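Local coordinates for BH0493 protein (Bacillus halodurans C-125, PDB 2QEE) that binds zinc and is probably a metal-dependent enzyme of the amidohydrolase superfamily, perhaps related to the uronate isomerases, at residues 41-45 against 117-121; 48-54 against 80-85; 176-181 against 237-242; 206-211 against 244-249. Residues are numbered along the deposited sequence.

Contact 1: residues 41-45 against 117-121; sequences LWDID and YREYF
Residues 41-43 are loop, extended at Trp42, and lead into the first turn of helix 44-48, which meets the helical segment 117-121. The register is set by CA-CA distances of 6.1 Å for Asp43-Phe121 and 6.4 Å for Ile44-Arg118. Trp42 (phi/psi -158/159), with chi1 p, lays its six-membered ring beside Phe121: Trp42 CZ3 is 4.0 Å from Phe121 CB. Its NE1 is bonded to Ser126. Asp43 has a positive phi (106/169), and its OD1 accepts from Glu46 N. The turn presents Asp43 CA to the Phe121 ring, a CH-pi contact 3.9 Å from the centroid and 27° off the normal. Ile44 (chi1 t) points toward helix 114-122, with Ile44 CB 3.7 Å from Phe121 CE2 and Ile44 CG2 3.6 Å from Arg118 CG. Asp45 (chi1 m) completes the segment: Asp45 OD1 receives Arg118 NE at 2.8 Å and Arg118 NH2 at 2.9 Å in a salt bridge. Asp45 OD2 pairs with Arg74, and Arg118 NH1 with Asp78 and Gln115, so the bridge belongs to a charge network reaching helix 73-86. This mainly helical, strand-free region between strands 24-26 and 139-143 is consistent with an insertion in the beta/alpha barrel expected of the superfamily; within it, the Asp43 N-cap starts helix 44-48 against helix 114-122.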
# COMPACT_ATOMS: atom_id res chain seq x y z
N LEU C 41 -3.76 22.84 -26.28
CA LEU C 41 -2.98 23.71 -25.39
C LEU C 41 -1.51 23.38 -25.51
O LEU C 41 -1.14 22.19 -25.49
CB LEU C 41 -3.40 23.53 -23.91
CG LEU C 41 -4.90 23.81 -23.66
CD1 LEU C 41 -5.21 23.64 -22.19
CD2 LEU C 41 -5.31 25.26 -24.13
N TRP C 42 -0.67 24.40 -25.62
CA TRP C 42 0.79 24.25 -25.65
C TRP C 42 1.52 25.49 -25.27
O TRP C 42 0.98 26.59 -25.37
CB TRP C 42 1.31 23.76 -26.99
CG TRP C 42 1.07 24.62 -28.24
CD1 TRP C 42 -0.08 24.70 -28.97
CD2 TRP C 42 2.04 25.42 -28.93
NE1 TRP C 42 0.11 25.54 -30.09
CE2 TRP C 42 1.40 26.00 -30.07
CE3 TRP C 42 3.39 25.72 -28.70
CZ2 TRP C 42 2.08 26.83 -30.98
CZ3 TRP C 42 4.07 26.60 -29.58
CH2 TRP C 42 3.40 27.13 -30.71
N ASP C 43 2.78 25.27 -24.87
CA ASP C 43 3.79 26.25 -24.44
C ASP C 43 4.07 26.30 -22.97
O ASP C 43 3.31 25.72 -22.18
CB ASP C 43 3.62 27.68 -25.04
CG ASP C 43 2.60 28.54 -24.31
OD1 ASP C 43 2.21 28.31 -23.13
OD2 ASP C 43 2.16 29.52 -24.96
N ILE C 44 5.13 26.99 -22.60
CA ILE C 44 5.59 27.01 -21.17
C ILE C 44 4.58 27.63 -20.20
O ILE C 44 4.49 27.21 -19.03
CB ILE C 44 6.98 27.66 -21.05
CG1 ILE C 44 7.57 27.59 -19.64
CG2 ILE C 44 6.91 29.16 -21.54
CD1 ILE C 44 7.71 26.17 -19.03
N ASP C 45 3.86 28.68 -20.62
CA ASP C 45 2.81 29.23 -19.78
C ASP C 45 1.69 28.25 -19.52
O ASP C 45 1.16 28.20 -18.40
CB ASP C 45 2.25 30.51 -20.43
CG ASP C 45 3.21 31.69 -20.33
OD1 ASP C 45 4.19 31.65 -19.56
OD2 ASP C 45 2.97 32.69 -21.01
N TYR C 117 12.62 31.22 -22.42
CA TYR C 117 11.82 30.05 -22.75
C TYR C 117 10.59 30.42 -23.58
O TYR C 117 10.26 29.76 -24.58
CB TYR C 117 11.43 29.22 -21.48
CG TYR C 117 12.56 28.88 -20.49
CD1 TYR C 117 13.89 28.71 -20.92
CD2 TYR C 117 12.27 28.71 -19.10
CE1 TYR C 117 14.91 28.41 -19.99
CE2 TYR C 117 13.25 28.42 -18.20
CZ TYR C 117 14.58 28.26 -18.65
OH TYR C 117 15.60 28.01 -17.76
N ARG C 118 9.94 31.50 -23.20
CA ARG C 118 8.75 31.94 -23.87
C ARG C 118 9.06 32.29 -25.31
O ARG C 118 8.26 31.99 -26.20
CB ARG C 118 8.13 33.13 -23.14
CG ARG C 118 7.41 32.75 -21.84
CD ARG C 118 7.12 33.96 -20.95
NE ARG C 118 6.23 33.53 -19.85
CZ ARG C 118 6.22 34.06 -18.63
NH1 ARG C 118 7.00 35.09 -18.32
NH2 ARG C 118 5.38 33.57 -17.72
N GLU C 119 10.24 32.87 -25.54
CA GLU C 119 10.64 33.24 -26.93
C GLU C 119 10.65 32.05 -27.90
O GLU C 119 10.32 32.20 -29.07
CB GLU C 119 12.00 33.95 -26.96
CG GLU C 119 12.06 35.31 -26.24
CD GLU C 119 13.49 35.87 -26.09
OE1 GLU C 119 13.64 36.91 -25.40
OE2 GLU C 119 14.45 35.29 -26.64
N TYR C 120 11.01 30.87 -27.39
CA TYR C 120 11.05 29.68 -28.19
C TYR C 120 9.70 29.40 -28.82
O TYR C 120 9.59 29.05 -30.00
CB TYR C 120 11.52 28.48 -27.32
CG TYR C 120 11.41 27.12 -28.01
CD1 TYR C 120 12.50 26.55 -28.67
CD2 TYR C 120 10.22 26.40 -27.98
CE1 TYR C 120 12.37 25.28 -29.32
CE2 TYR C 120 10.08 25.18 -28.61
CZ TYR C 120 11.17 24.62 -29.25
OH TYR C 120 10.96 23.40 -29.86
N PHE C 121 8.65 29.53 -28.02
CA PHE C 121 7.31 29.09 -28.46
C PHE C 121 6.62 30.15 -29.34
O PHE C 121 5.79 29.80 -30.18
CB PHE C 121 6.41 28.79 -27.24
CG PHE C 121 6.99 27.75 -26.31
CD1 PHE C 121 6.68 26.39 -26.46
CD2 PHE C 121 7.84 28.12 -25.27
CE1 PHE C 121 7.23 25.43 -25.60
CE2 PHE C 121 8.39 27.17 -24.40
CZ PHE C 121 8.08 25.83 -24.54

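Contact 2: residues 48-54 against 80-85; sequences LTYHYLV and IWEELF
Two helices joined by a tight turn pack against a third in the helical region after strand 24-26, probably an insertion in a beta/alpha barrel, and three residues carry the contact. Ile80 (86 Å² covered), on helix 73-86, uses chi1 m and chi2 t to direct CD1 into the turn between helices 44-48 and 51-58. There Thr49 leaves helical geometry (phi/psi -102/10) and Tyr50 (-43/141) takes the N-cap position of the next helix. Ile80 CD1 lies 4.3 Å from Thr49 CG2 and 4.4 Å from Val54 CG2. Leu48 (81 Å²) is the residue closest in register, its CA 6.6 Å from that of Ile80. The Leu48 side chain is also m,t, and Leu48 CD2 lies between Trp81 and Phe85, 3.8 Å from Trp81 CE3 at the ring edge and 3.6 Å from Phe85 CE2; Trp81 and Phe85 also pack on Trp391 of the second subunit. Leu53 (58 Å²), in the first turn of helix 51-58, sets its CB 4.0 Å from Ile80 CG2 and its CD2 4.0 Å from Leu84 CD1. No hydrogen bond crosses the interface. At the end of helix 44-48 the carbonyl Leu48 O is buried without a polar partner, 3.1 Å from Ile80 CD1.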
# COMPACT_ATOMS: atom_id res chain seq x y z
N LEU C 48 3.11 25.59 -17.05
CA LEU C 48 3.15 26.11 -15.70
C LEU C 48 1.78 26.30 -15.05
O LEU C 48 1.66 26.25 -13.84
CB LEU C 48 3.92 27.44 -15.73
CG LEU C 48 5.44 27.25 -15.77
CD1 LEU C 48 6.12 28.63 -16.06
CD2 LEU C 48 6.08 26.63 -14.48
N THR C 49 0.74 26.51 -15.86
CA THR C 49 -0.60 26.75 -15.28
C THR C 49 -1.51 25.51 -15.35
O THR C 49 -2.72 25.59 -15.09
CB THR C 49 -1.25 27.99 -15.95
OG1 THR C 49 -1.30 27.76 -17.36
CG2 THR C 49 -0.42 29.22 -15.69
N TYR C 50 -0.92 24.37 -15.72
CA TYR C 50 -1.49 23.01 -15.55
C TYR C 50 -2.12 22.97 -14.15
O TYR C 50 -1.53 23.52 -13.21
CB TYR C 50 -0.30 22.03 -15.55
CG TYR C 50 -0.61 20.53 -15.59
CD1 TYR C 50 -1.76 20.03 -16.19
CD2 TYR C 50 0.33 19.60 -15.10
CE1 TYR C 50 -1.99 18.63 -16.31
CE2 TYR C 50 0.12 18.19 -15.21
CZ TYR C 50 -1.02 17.72 -15.83
OH TYR C 50 -1.24 16.35 -15.91
N HIS C 51 -3.28 22.31 -14.01
CA HIS C 51 -3.99 22.37 -12.73
C HIS C 51 -3.23 21.67 -11.61
O HIS C 51 -3.42 22.01 -10.43
CB HIS C 51 -5.43 21.86 -12.85
CG HIS C 51 -5.57 20.39 -13.15
ND1 HIS C 51 -5.55 19.42 -12.17
CD2 HIS C 51 -5.76 19.73 -14.32
CE1 HIS C 51 -5.76 18.23 -12.71
NE2 HIS C 51 -5.88 18.39 -14.02
N TYR C 52 -2.39 20.69 -11.95
CA TYR C 52 -1.57 20.07 -10.89
C TYR C 52 -0.74 21.13 -10.19
O TYR C 52 -0.51 21.05 -8.98
CB TYR C 52 -0.61 19.00 -11.44
CG TYR C 52 -1.18 17.71 -11.96
CD1 TYR C 52 -2.40 17.65 -12.61
CD2 TYR C 52 -0.42 16.51 -11.90
CE1 TYR C 52 -2.89 16.44 -13.13
CE2 TYR C 52 -0.92 15.27 -12.43
CZ TYR C 52 -2.14 15.26 -13.03
OH TYR C 52 -2.61 14.09 -13.53
N LEU C 53 -0.24 22.10 -10.95
CA LEU C 53 0.62 23.14 -10.41
C LEU C 53 -0.18 24.24 -9.73
O LEU C 53 0.32 24.83 -8.77
CB LEU C 53 1.56 23.72 -11.47
CG LEU C 53 2.64 22.72 -11.96
CD1 LEU C 53 3.60 23.39 -12.90
CD2 LEU C 53 3.42 22.14 -10.78
N VAL C 54 -1.40 24.47 -10.20
CA VAL C 54 -2.32 25.35 -9.43
C VAL C 54 -2.55 24.84 -7.98
O VAL C 54 -2.34 25.59 -7.00
CB VAL C 54 -3.65 25.54 -10.18
CG1 VAL C 54 -4.62 26.40 -9.36
CG2 VAL C 54 -3.36 26.18 -11.54
N ILE C 80 3.62 31.02 -10.33
CA ILE C 80 3.92 29.55 -10.16
C ILE C 80 5.45 29.33 -10.22
O ILE C 80 6.01 28.66 -9.35
CB ILE C 80 3.10 28.66 -11.10
CG1 ILE C 80 1.62 28.74 -10.64
CG2 ILE C 80 3.65 27.17 -11.14
CD1 ILE C 80 0.60 28.13 -11.63
N TRP C 81 6.10 29.99 -11.18
CA TRP C 81 7.55 29.89 -11.32
C TRP C 81 8.26 30.36 -10.06
O TRP C 81 9.09 29.66 -9.47
CB TRP C 81 8.04 30.68 -12.55
CG TRP C 81 9.47 30.48 -12.85
CD1 TRP C 81 10.49 31.36 -12.65
CD2 TRP C 81 10.06 29.33 -13.50
NE1 TRP C 81 11.67 30.85 -13.11
CE2 TRP C 81 11.44 29.61 -13.65
CE3 TRP C 81 9.56 28.13 -13.98
CZ2 TRP C 81 12.33 28.70 -14.24
CZ3 TRP C 81 10.43 27.22 -14.57
CH2 TRP C 81 11.81 27.50 -14.67
N GLU C 82 7.94 31.57 -9.62
CA GLU C 82 8.56 32.11 -8.41
C GLU C 82 8.30 31.24 -7.16
O GLU C 82 9.24 30.95 -6.42
CB GLU C 82 8.06 33.56 -8.20
CG GLU C 82 8.60 34.23 -6.96
CD GLU C 82 10.10 34.56 -7.02
OE1 GLU C 82 10.72 34.53 -8.13
OE2 GLU C 82 10.66 34.83 -5.94
N GLU C 83 7.06 30.80 -6.96
CA GLU C 83 6.68 30.15 -5.70
C GLU C 83 7.16 28.70 -5.64
O GLU C 83 7.52 28.24 -4.57
CB GLU C 83 5.16 30.14 -5.52
CG GLU C 83 4.55 31.59 -5.39
CD GLU C 83 4.61 32.13 -3.96
OE1 GLU C 83 5.16 31.47 -3.07
OE2 GLU C 83 4.04 33.23 -3.70
N LEU C 84 7.14 28.01 -6.77
CA LEU C 84 7.45 26.54 -6.76
C LEU C 84 8.83 26.19 -7.31
O LEU C 84 9.30 25.07 -7.13
CB LEU C 84 6.42 25.80 -7.59
CG LEU C 84 4.97 25.82 -7.13
CD1 LEU C 84 4.17 24.92 -7.99
CD2 LEU C 84 4.80 25.50 -5.61
N PHE C 85 9.46 27.10 -8.03
CA PHE C 85 10.79 26.83 -8.56
C PHE C 85 11.88 27.69 -7.92
O PHE C 85 13.04 27.23 -7.77
CB PHE C 85 10.83 27.00 -10.09
CG PHE C 85 9.93 26.06 -10.84
CD1 PHE C 85 10.50 25.06 -11.62
CD2 PHE C 85 8.53 26.19 -10.80
CE1 PHE C 85 9.71 24.13 -12.32
CE2 PHE C 85 7.72 25.32 -11.50
CZ PHE C 85 8.32 24.28 -12.28

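Contact 3: residues 176-181 against 237-242; sequences LLNEYE and NRGRII
Two side-chain hydrogen bonds tie the segments together: Asn237 ND2 donates to Glu181 OE2 at 3.0 Å, nearly linear at 179°, and Arg238 NH2 donates to Asn178 OD1 at 3.0 Å and 159°. Asn178 ND2 is engaged by Ser225 O, which links this bond to strand 222-226. A water accepts from both Asn237 ND2 (2.9 Å) and Glu181 N (3.1 Å), while Asn237 OD1 takes Arg240 NH2 at 3.3 Å. These bonds fix the first turn of helix 237-253, the outer helix after strand 222-226 in the distorted barrel expected of this superfamily, against the break at Glu179 (phi/psi -132/39) between helices 174-178 and 180-189. The register is close, Leu177 and Arg238 CA atoms being 4.8 Å apart. Next to these bonds lies the apolar part. Ile241 (m,t) puts CD1 3.5 Å from Tyr180 CD1 and 4.3 Å from Leu176 CG, and its CG2 is 3.9 Å from Leu177 CD1. Leu177 CD2 reaches Ile242 CG1 at 4.2 Å.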
# COMPACT_ATOMS: atom_id res chain seq x y z
N LEU C 176 -23.51 12.77 -20.38
CA LEU C 176 -24.61 11.84 -20.60
C LEU C 176 -24.85 10.84 -19.47
O LEU C 176 -25.96 10.65 -19.03
CB LEU C 176 -24.47 11.11 -21.93
CG LEU C 176 -25.50 10.03 -22.23
CD1 LEU C 176 -26.82 10.76 -22.62
CD2 LEU C 176 -25.06 9.12 -23.41
N LEU C 177 -23.79 10.17 -19.03
CA LEU C 177 -24.00 9.16 -18.00
C LEU C 177 -24.18 9.74 -16.60
O LEU C 177 -24.95 9.17 -15.84
CB LEU C 177 -22.81 8.16 -17.98
CG LEU C 177 -22.82 7.04 -19.02
CD1 LEU C 177 -23.19 7.55 -20.35
CD2 LEU C 177 -21.44 6.39 -19.12
N ASN C 178 -23.44 10.81 -16.28
CA ASN C 178 -23.33 11.34 -14.92
C ASN C 178 -24.27 12.51 -14.67
O ASN C 178 -24.55 12.82 -13.51
CB ASN C 178 -21.92 11.82 -14.62
CG ASN C 178 -20.92 10.66 -14.60
OD1 ASN C 178 -21.33 9.50 -14.54
ND2 ASN C 178 -19.62 10.99 -14.74
N GLU C 179 -24.71 13.17 -15.73
CA GLU C 179 -25.54 14.39 -15.59
C GLU C 179 -26.78 14.34 -16.48
O GLU C 179 -27.20 15.39 -17.04
CB GLU C 179 -24.70 15.62 -15.91
CG GLU C 179 -23.64 15.87 -14.87
CD GLU C 179 -22.71 16.95 -15.29
OE1 GLU C 179 -22.77 18.04 -14.66
OE2 GLU C 179 -21.94 16.73 -16.25
N TYR C 180 -27.38 13.15 -16.59
CA TYR C 180 -28.48 12.95 -17.56
C TYR C 180 -29.66 13.91 -17.29
O TYR C 180 -30.33 14.35 -18.24
CB TYR C 180 -28.99 11.53 -17.56
CG TYR C 180 -30.02 11.25 -18.63
CD1 TYR C 180 -29.66 11.25 -19.99
CD2 TYR C 180 -31.34 11.01 -18.30
CE1 TYR C 180 -30.57 10.98 -20.96
CE2 TYR C 180 -32.29 10.72 -19.29
CZ TYR C 180 -31.89 10.75 -20.62
OH TYR C 180 -32.79 10.45 -21.61
N GLU C 181 -29.91 14.22 -16.01
CA GLU C 181 -31.09 15.04 -15.68
C GLU C 181 -30.99 16.39 -16.37
O GLU C 181 -32.01 16.96 -16.79
CB GLU C 181 -31.30 15.19 -14.16
CG GLU C 181 -31.83 13.93 -13.44
CD GLU C 181 -33.25 13.53 -13.85
OE1 GLU C 181 -34.01 14.41 -14.33
OE2 GLU C 181 -33.60 12.32 -13.70
N ASN C 237 -30.22 7.02 -13.57
CA ASN C 237 -30.01 7.30 -15.00
C ASN C 237 -28.72 6.64 -15.53
O ASN C 237 -28.69 6.14 -16.62
CB ASN C 237 -29.92 8.78 -15.24
CG ASN C 237 -31.23 9.51 -14.91
OD1 ASN C 237 -32.29 8.94 -15.05
ND2 ASN C 237 -31.13 10.73 -14.45
N ARG C 238 -27.67 6.62 -14.71
CA ARG C 238 -26.38 6.06 -15.21
C ARG C 238 -26.47 4.57 -15.45
O ARG C 238 -26.00 4.07 -16.49
CB ARG C 238 -25.23 6.41 -14.23
CG ARG C 238 -23.87 5.84 -14.75
CD ARG C 238 -22.72 6.52 -13.99
NE ARG C 238 -22.75 6.14 -12.58
CZ ARG C 238 -22.37 6.97 -11.61
NH1 ARG C 238 -22.42 6.58 -10.34
NH2 ARG C 238 -21.96 8.21 -11.92
N GLY C 239 -27.06 3.87 -14.48
CA GLY C 239 -27.18 2.40 -14.48
C GLY C 239 -28.07 2.04 -15.66
O GLY C 239 -27.82 1.04 -16.36
N ARG C 240 -29.12 2.83 -15.89
CA ARG C 240 -30.04 2.51 -17.01
C ARG C 240 -29.43 2.77 -18.38
O ARG C 240 -29.59 1.92 -19.30
CB ARG C 240 -31.40 3.20 -16.89
CG ARG C 240 -32.17 2.65 -15.72
CD ARG C 240 -33.60 3.20 -15.65
NE ARG C 240 -33.56 4.58 -15.24
CZ ARG C 240 -33.72 5.00 -13.98
NH1 ARG C 240 -33.98 4.14 -12.98
NH2 ARG C 240 -33.61 6.28 -13.72
N ILE C 241 -28.74 3.90 -18.52
CA ILE C 241 -28.08 4.25 -19.78
C ILE C 241 -27.00 3.21 -20.11
O ILE C 241 -26.92 2.71 -21.24
CB ILE C 241 -27.51 5.64 -19.76
CG1 ILE C 241 -28.64 6.70 -19.66
CG2 ILE C 241 -26.67 5.89 -21.05
CD1 ILE C 241 -28.12 8.16 -19.38
N ILE C 242 -26.19 2.81 -19.10
CA ILE C 242 -25.16 1.80 -19.36
C ILE C 242 -25.77 0.46 -19.78
O ILE C 242 -25.39 -0.12 -20.82
CB ILE C 242 -24.21 1.61 -18.14
CG1 ILE C 242 -23.48 2.92 -17.86
CG2 ILE C 242 -23.26 0.37 -18.35
CD1 ILE C 242 -22.55 2.88 -16.59
O HOH W 1 -28.87 12.44 -13.69

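Contact 4: residues 206-211 against 244-249; sequences VKRFLT and DCLLPV
Both segments are helical, and their N-to-C directions differ by 43° (signed crossing -43°) with the axes 9.0 Å apart at closest approach. The nearest CA pair is Lys207-Cys245 at 5.3 Å. Segment 244-249 is irregular: a wider pi-type turn covers 244-246, and at Pro248, which has no N-H to give, the helix is kinked. The aliphatic chain of Lys207 lies against segment 244-249, Lys207 CG being 3.8 Å from both Cys245 CA and Val249 CG2. Val206 CG1 meets Cys245 SG at 3.8 Å. One turn on, Leu210 (m,t) sets CD1 3.9 Å from Leu246 CA and CB 4.2 Å from Val249 CG1. Thr211 OG1 donates to Lys207 O at 3.0 Å within its own helix. Helix 200-217 precedes strand 222-226 and helix 237-253 follows it, consistent with neighbouring outer helices of a beta/alpha barrel. With no hydrogen bond or ion pair across the interface, adhesion rests on apolar surface, including the methylenes of a lysine.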
# COMPACT_ATOMS: atom_id res chain seq x y z
N VAL C 206 -31.42 7.54 -27.16
CA VAL C 206 -30.06 7.65 -26.60
C VAL C 206 -29.07 6.75 -27.39
O VAL C 206 -27.94 7.19 -27.69
CB VAL C 206 -30.04 7.39 -25.06
CG1 VAL C 206 -28.58 7.25 -24.53
CG2 VAL C 206 -30.71 8.55 -24.33
N LYS C 207 -29.46 5.52 -27.72
CA LYS C 207 -28.65 4.70 -28.67
C LYS C 207 -28.36 5.41 -29.98
O LYS C 207 -27.26 5.31 -30.52
CB LYS C 207 -29.33 3.39 -28.96
CG LYS C 207 -29.37 2.42 -27.79
CD LYS C 207 -30.23 1.22 -28.08
CE LYS C 207 -29.41 0.09 -28.55
NZ LYS C 207 -30.17 -1.18 -28.38
N ARG C 208 -29.33 6.16 -30.50
CA ARG C 208 -29.08 6.87 -31.74
C ARG C 208 -28.07 8.01 -31.55
O ARG C 208 -27.25 8.28 -32.45
CB ARG C 208 -30.40 7.33 -32.42
CG ARG C 208 -30.17 7.93 -33.80
CD ARG C 208 -31.50 8.23 -34.51
NE ARG C 208 -32.26 9.28 -33.83
CZ ARG C 208 -32.03 10.57 -33.96
NH1 ARG C 208 -31.08 11.00 -34.79
NH2 ARG C 208 -32.77 11.45 -33.31
N PHE C 209 -28.10 8.65 -30.38
CA PHE C 209 -27.13 9.67 -30.06
C PHE C 209 -25.72 9.01 -30.10
O PHE C 209 -24.79 9.50 -30.76
CB PHE C 209 -27.42 10.31 -28.69
CG PHE C 209 -26.37 11.27 -28.24
CD1 PHE C 209 -26.35 12.57 -28.70
CD2 PHE C 209 -25.35 10.86 -27.34
CE1 PHE C 209 -25.37 13.48 -28.33
CE2 PHE C 209 -24.35 11.77 -26.93
CZ PHE C 209 -24.34 13.09 -27.44
N LEU C 210 -25.57 7.89 -29.39
CA LEU C 210 -24.26 7.21 -29.40
C LEU C 210 -23.84 6.79 -30.82
O LEU C 210 -22.68 7.05 -31.23
CB LEU C 210 -24.28 6.00 -28.48
CG LEU C 210 -24.52 6.35 -27.01
CD1 LEU C 210 -24.74 5.03 -26.22
CD2 LEU C 210 -23.40 7.23 -26.40
N THR C 211 -24.77 6.20 -31.58
CA THR C 211 -24.44 5.67 -32.89
C THR C 211 -24.01 6.81 -33.83
O THR C 211 -23.10 6.65 -34.67
CB THR C 211 -25.65 4.89 -33.49
OG1 THR C 211 -25.92 3.76 -32.65
CG2 THR C 211 -25.30 4.39 -34.90
N ASP C 244 -29.03 -0.27 -20.79
CA ASP C 244 -29.97 -0.29 -21.91
C ASP C 244 -29.41 0.25 -23.22
O ASP C 244 -29.93 -0.08 -24.28
CB ASP C 244 -31.25 0.51 -21.58
CG ASP C 244 -32.08 -0.12 -20.50
OD1 ASP C 244 -31.93 -1.33 -20.22
OD2 ASP C 244 -32.90 0.64 -19.91
N CYS C 245 -28.37 1.10 -23.16
CA CYS C 245 -27.91 1.82 -24.33
C CYS C 245 -26.44 1.54 -24.63
O CYS C 245 -26.07 1.12 -25.73
CB CYS C 245 -28.14 3.33 -24.20
SG CYS C 245 -29.87 3.79 -23.74
N LEU C 246 -25.59 1.82 -23.65
CA LEU C 246 -24.16 1.89 -23.95
C LEU C 246 -23.62 0.49 -24.23
O LEU C 246 -22.91 0.32 -25.20
CB LEU C 246 -23.40 2.55 -22.77
CG LEU C 246 -21.94 2.82 -23.09
CD1 LEU C 246 -21.52 4.08 -22.39
CD2 LEU C 246 -21.07 1.58 -22.69
N LEU C 247 -23.91 -0.47 -23.35
CA LEU C 247 -23.32 -1.81 -23.47
C LEU C 247 -23.79 -2.47 -24.78
O LEU C 247 -22.95 -2.97 -25.54
CB LEU C 247 -23.64 -2.68 -22.25
CG LEU C 247 -22.89 -2.24 -20.98
CD1 LEU C 247 -23.29 -3.11 -19.80
CD2 LEU C 247 -21.36 -2.27 -21.20
N PRO C 248 -25.13 -2.43 -25.07
CA PRO C 248 -25.54 -3.02 -26.38
C PRO C 248 -24.88 -2.36 -27.60
O PRO C 248 -24.43 -3.08 -28.50
CB PRO C 248 -27.06 -2.77 -26.44
CG PRO C 248 -27.48 -2.56 -24.99
CD PRO C 248 -26.29 -1.94 -24.29
N VAL C 249 -24.81 -1.03 -27.64
CA VAL C 249 -24.14 -0.31 -28.73
C VAL C 249 -22.66 -0.68 -28.85
O VAL C 249 -22.12 -0.95 -29.95
CB VAL C 249 -24.35 1.23 -28.65
CG1 VAL C 249 -23.45 1.99 -29.61
CG2 VAL C 249 -25.82 1.59 -28.93

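Overall arrangement
The four contacts form two pairs. Contacts 1 and 2 are buried in the helical region after strand 24-26 and touch where Tyr117 CE2 lies 3.9 Å from Trp81 CH2; contacts 3 and 4, only partly buried, share helix 237-253 and are joined by packing of Leu176 CD2 on Leu210 CD2 at 3.9 Å. Centres are 14 Å and 12 Å apart within the pairs, but 36 to 41 Å between them. Chemistry varies within each pair: contact 1 buries a salt bridge and contact 3 has hydrogen bonds at a partly exposed edge, whereas contacts 2 and 4 are apolar. Among the four, contact 2 alone touches another subunit.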